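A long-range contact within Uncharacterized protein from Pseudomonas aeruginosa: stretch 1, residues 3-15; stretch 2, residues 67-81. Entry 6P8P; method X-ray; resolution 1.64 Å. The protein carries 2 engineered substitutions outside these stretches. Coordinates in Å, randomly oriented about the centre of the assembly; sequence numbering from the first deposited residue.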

# COMPACT_ATOMS: atom_id res chain seq x y z
N THR A 3 7.65 14.42 27.04
CA THR A 3 7.40 15.48 26.07
C THR A 3 6.72 14.91 24.82
O THR A 3 7.13 13.88 24.28
CB THR A 3 8.69 16.20 25.65
OG1 THR A 3 9.25 16.87 26.77
CG2 THR A 3 8.42 17.21 24.54
N VAL A 4 5.67 15.59 24.38
CA VAL A 4 4.92 15.22 23.18
C VAL A 4 4.74 16.48 22.35
O VAL A 4 4.37 17.53 22.89
CB VAL A 4 3.55 14.58 23.50
CG1 VAL A 4 2.86 14.16 22.20
CG2 VAL A 4 3.72 13.41 24.43
N VAL A 5 5.02 16.40 21.05
CA VAL A 5 4.81 17.51 20.13
C VAL A 5 3.96 16.99 18.99
O VAL A 5 3.90 15.79 18.74
CB VAL A 5 6.13 18.10 19.60
CG1 VAL A 5 7.04 18.44 20.76
CG2 VAL A 5 6.79 17.14 18.67
N SER A 6 3.29 17.90 18.31
CA SER A 6 2.43 17.48 17.21
C SER A 6 2.74 18.28 15.95
O SER A 6 3.26 19.41 16.01
CB SER A 6 0.95 17.60 17.57
OG SER A 6 0.44 18.86 17.25
N ARG A 7 2.44 17.67 14.81
CA ARG A 7 2.60 18.30 13.52
C ARG A 7 1.37 17.94 12.70
O ARG A 7 0.67 16.97 13.01
CB ARG A 7 3.89 17.86 12.85
CG ARG A 7 5.19 18.36 13.52
CD ARG A 7 5.36 19.85 13.38
NE ARG A 7 6.65 20.35 13.84
CZ ARG A 7 6.92 20.69 15.09
NH1 ARG A 7 6.01 20.55 16.04
NH2 ARG A 7 8.13 21.15 15.40
N THR A 8 1.07 18.77 11.71
CA THR A 8 -0.11 18.60 10.87
C THR A 8 0.30 18.92 9.45
O THR A 8 0.65 20.05 9.13
CB THR A 8 -1.27 19.48 11.33
OG1 THR A 8 -1.65 19.11 12.66
CG2 THR A 8 -2.44 19.31 10.41
N PHE A 9 0.24 17.91 8.59
CA PHE A 9 0.65 18.05 7.20
C PHE A 9 -0.54 18.18 6.27
O PHE A 9 -1.54 17.46 6.42
CB PHE A 9 1.49 16.85 6.77
CG PHE A 9 2.92 16.98 7.14
CD1 PHE A 9 3.33 16.80 8.46
CD2 PHE A 9 3.86 17.35 6.21
CE1 PHE A 9 4.65 16.95 8.80
CE2 PHE A 9 5.19 17.50 6.55
CZ PHE A 9 5.58 17.30 7.84
N ARG A 10 -0.41 19.05 5.28
CA ARG A 10 -1.40 19.21 4.22
C ARG A 10 -1.31 18.03 3.24
O ARG A 10 -0.28 17.85 2.57
CB ARG A 10 -1.19 20.53 3.49
CG ARG A 10 -1.14 21.73 4.46
CD ARG A 10 -0.59 22.98 3.78
NE ARG A 10 -1.50 23.49 2.76
CZ ARG A 10 -1.21 24.49 1.94
NH1 ARG A 10 -0.03 25.07 2.02
NH2 ARG A 10 -2.09 24.90 1.04
N SER A 11 -2.38 17.26 3.14
CA SER A 11 -2.38 16.09 2.27
C SER A 11 -3.31 16.35 1.09
O SER A 11 -3.36 17.48 0.59
CB SER A 11 -2.75 14.84 3.05
OG SER A 11 -2.58 13.68 2.27
N SER A 12 -4.04 15.34 0.65
CA SER A 12 -4.80 15.46 -0.58
C SER A 12 -5.92 16.48 -0.42
O SER A 12 -6.62 16.46 0.60
CB SER A 12 -5.41 14.10 -0.95
OG SER A 12 -6.07 14.20 -2.19
N PRO A 13 -6.14 17.37 -1.40
CA PRO A 13 -5.53 17.44 -2.73
C PRO A 13 -4.35 18.37 -2.90
O PRO A 13 -4.00 18.68 -4.03
CB PRO A 13 -6.71 17.96 -3.60
CG PRO A 13 -7.38 18.94 -2.66
CD PRO A 13 -7.30 18.28 -1.29
N HIS A 14 -3.75 18.83 -1.81
CA HIS A 14 -2.58 19.67 -1.90
C HIS A 14 -1.33 18.87 -2.22
O HIS A 14 -0.48 19.33 -3.01
CB HIS A 14 -2.39 20.43 -0.60
CG HIS A 14 -1.23 21.37 -0.60
ND1 HIS A 14 -1.23 22.55 -1.31
CD2 HIS A 14 -0.05 21.32 0.07
CE1 HIS A 14 -0.09 23.18 -1.09
NE2 HIS A 14 0.64 22.46 -0.26
N ARG A 15 -1.19 17.70 -1.59
CA ARG A 15 -0.19 16.70 -1.90
C ARG A 15 -0.91 15.39 -2.14
O ARG A 15 -1.90 15.12 -1.46
CB ARG A 15 0.78 16.49 -0.74
CG ARG A 15 1.76 17.56 -0.47
CD ARG A 15 2.53 17.15 0.78
NE ARG A 15 3.57 18.07 1.19
CZ ARG A 15 3.45 18.91 2.22
NH1 ARG A 15 2.32 19.00 2.89
NH2 ARG A 15 4.47 19.68 2.55
N GLY A 67 13.56 10.13 23.38
CA GLY A 67 13.29 11.53 23.26
C GLY A 67 11.80 11.77 23.15
O GLY A 67 10.98 10.90 23.46
N PRO A 68 11.42 12.96 22.66
CA PRO A 68 10.00 13.30 22.61
C PRO A 68 9.21 12.43 21.65
O PRO A 68 9.72 11.96 20.64
CB PRO A 68 10.00 14.76 22.13
CG PRO A 68 11.38 15.27 22.44
CD PRO A 68 12.29 14.10 22.30
N ARG A 69 7.94 12.24 21.97
CA ARG A 69 6.98 11.60 21.07
C ARG A 69 6.45 12.63 20.09
O ARG A 69 6.27 13.80 20.45
CB ARG A 69 5.84 11.01 21.90
CG ARG A 69 4.63 10.59 21.15
CD ARG A 69 3.62 9.94 22.10
NE ARG A 69 4.22 8.84 22.84
CZ ARG A 69 3.54 7.89 23.46
NH1 ARG A 69 2.21 7.90 23.43
NH2 ARG A 69 4.18 6.92 24.11
N THR A 70 6.24 12.20 18.84
CA THR A 70 5.74 13.09 17.79
C THR A 70 4.41 12.53 17.31
O THR A 70 4.35 11.37 16.87
CB THR A 70 6.72 13.19 16.62
OG1 THR A 70 8.00 13.57 17.09
CG2 THR A 70 6.23 14.21 15.58
N ARG A 71 3.38 13.36 17.33
CA ARG A 71 2.07 13.03 16.77
C ARG A 71 1.90 13.77 15.45
O ARG A 71 2.03 15.00 15.41
CB ARG A 71 0.96 13.44 17.75
CG ARG A 71 0.88 12.57 18.97
CD ARG A 71 -0.15 13.10 19.99
NE ARG A 71 -0.29 12.18 21.11
CZ ARG A 71 -1.01 12.43 22.19
NH1 ARG A 71 -1.66 13.58 22.31
NH2 ARG A 71 -1.07 11.53 23.16
N ILE A 72 1.60 13.04 14.37
CA ILE A 72 1.47 13.68 13.07
C ILE A 72 0.07 13.45 12.54
O ILE A 72 -0.34 12.31 12.31
CB ILE A 72 2.51 13.17 12.06
CG1 ILE A 72 3.91 13.31 12.63
CG2 ILE A 72 2.38 13.94 10.75
CD1 ILE A 72 4.97 12.55 11.92
N TYR A 73 -0.65 14.54 12.31
CA TYR A 73 -1.95 14.53 11.69
C TYR A 73 -1.84 14.98 10.24
O TYR A 73 -0.88 15.63 9.83
CB TYR A 73 -2.92 15.46 12.40
CG TYR A 73 -3.30 15.00 13.79
CD1 TYR A 73 -2.56 15.39 14.90
CD2 TYR A 73 -4.39 14.17 13.99
CE1 TYR A 73 -2.93 14.97 16.19
CE2 TYR A 73 -4.77 13.76 15.24
CZ TYR A 73 -4.03 14.15 16.34
OH TYR A 73 -4.43 13.72 17.58
N CYS A 74 -2.83 14.61 9.45
CA CYS A 74 -2.93 15.06 8.07
C CYS A 74 -4.24 15.81 7.87
O CYS A 74 -5.25 15.41 8.42
CB CYS A 74 -2.89 13.88 7.07
SG CYS A 74 -1.26 13.11 6.97
N LEU A 75 -4.19 16.86 7.05
CA LEU A 75 -5.35 17.63 6.63
C LEU A 75 -5.74 17.23 5.21
O LEU A 75 -4.88 16.98 4.37
CB LEU A 75 -5.01 19.12 6.66
CG LEU A 75 -4.65 19.71 8.01
CD1 LEU A 75 -4.06 21.08 7.77
CD2 LEU A 75 -5.87 19.77 8.89
N PHE A 76 -7.05 17.24 4.94
CA PHE A 76 -7.57 16.83 3.66
C PHE A 76 -8.59 17.85 3.17
O PHE A 76 -9.07 18.70 3.92
CB PHE A 76 -8.21 15.43 3.75
CG PHE A 76 -7.24 14.38 4.18
CD1 PHE A 76 -6.44 13.74 3.24
CD2 PHE A 76 -7.11 14.05 5.50
CE1 PHE A 76 -5.51 12.80 3.65
CE2 PHE A 76 -6.19 13.09 5.91
CZ PHE A 76 -5.38 12.46 4.96
N ASP A 77 -8.85 17.78 1.87
CA ASP A 77 -9.94 18.52 1.22
C ASP A 77 -9.72 20.01 1.47
O ASP A 77 -8.58 20.49 1.30
CB ASP A 77 -11.26 17.96 1.72
CG ASP A 77 -11.35 16.46 1.53
OD1 ASP A 77 -10.93 15.99 0.45
OD2 ASP A 77 -11.82 15.76 2.46
N GLU A 78 -10.75 20.77 1.84
CA GLU A 78 -10.59 22.22 1.95
C GLU A 78 -9.54 22.59 2.99
O GLU A 78 -8.82 23.60 2.83
CB GLU A 78 -11.94 22.85 2.29
CG GLU A 78 -12.97 22.68 1.17
CD GLU A 78 -14.37 23.16 1.55
OE1 GLU A 78 -14.62 23.45 2.74
OE2 GLU A 78 -15.23 23.24 0.64
N ASP A 79 -9.43 21.81 4.07
CA ASP A 79 -8.42 22.09 5.08
C ASP A 79 -7.01 22.01 4.50
O ASP A 79 -6.13 22.79 4.88
CB ASP A 79 -8.56 21.13 6.26
CG ASP A 79 -9.85 21.32 7.03
OD1 ASP A 79 -10.30 22.48 7.14
OD2 ASP A 79 -10.41 20.32 7.52
N ALA A 80 -6.78 21.06 3.60
CA ALA A 80 -5.47 20.94 2.98
C ALA A 80 -5.22 22.08 2.00
O ALA A 80 -4.10 22.61 1.93
CB ALA A 80 -5.35 19.60 2.26
N ILE A 81 -6.26 22.49 1.27
CA ILE A 81 -6.12 23.60 0.33
C ILE A 81 -5.85 24.89 1.08
O ILE A 81 -4.94 25.65 0.73
CB ILE A 81 -7.37 23.71 -0.56
CG1 ILE A 81 -7.61 22.42 -1.33
CG2 ILE A 81 -7.22 24.88 -1.52
CD1 ILE A 81 -8.93 22.38 -2.09
O HOH W 1 -8.74 14.64 -0.61

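Strands 4-10 and 69-75 run parallel, their N-to-C directions 26° apart and their axes 4.4 Å apart at closest approach. The hydrogen-bond pattern fixes the register. Odd-numbered residues of the first strand serve both ways: Val5 N donates to Arg69 O (2.9 Å) while Val5 O accepts from Arg71 N (2.9 Å), and Arg7 and Phe9 repeat the step, ending with Phe9 O and Leu75 N at 2.8 Å. The intervening residues approach through CA-H...O contacts, such as Ser6 CA to Arg71 O at 3.1 Å.

Paired side chains share a face. On one lie Val4, Ser6, Thr8 and Arg10 with Arg69, Arg71, Tyr73 and Leu75. Val4 CG1 sits over one face of the Arg71 guanidinium, 3.9 Å from Arg71 NE, so an apolar bump covers a flat, charged group. The tightest side-chain fit here is Thr8 CG2 against Leu75 CG, at 3.3 Å. On the other face, Phe9 CD1 meets Ile72 CG2 at 3.8 Å, an apolar contact between two buried residues.

Beyond the strands, the chain of stretch 1 follows the turn into the helix. Ser11 N still bonds Leu75 O (2.8 Å), and Asp77 N donates to Ser12 O (2.9 Å). The small methyl of Ala80 fits close to this loop: Ala80 CB lies 3.4 Å from Ser11 O and 4.3 Å from Pro13 CD. Pro13, which follows a cis peptide bond, also places CG 3.7 Å from Ile81 CG1. A water bridges Asp77 OD1 (2.8 Å from its O) and Ser12 OG (3.1 Å from its O).

Arg10 reaches the helix with its guanidinium edge: Arg10 NE and NH2 donate to Ala80 O at 2.9 and 3.2 Å, and Arg10 NH2 makes a weak bond to Ile81 O at 3.0 Å. Together the stretches bury 1093 Å², both sides summed.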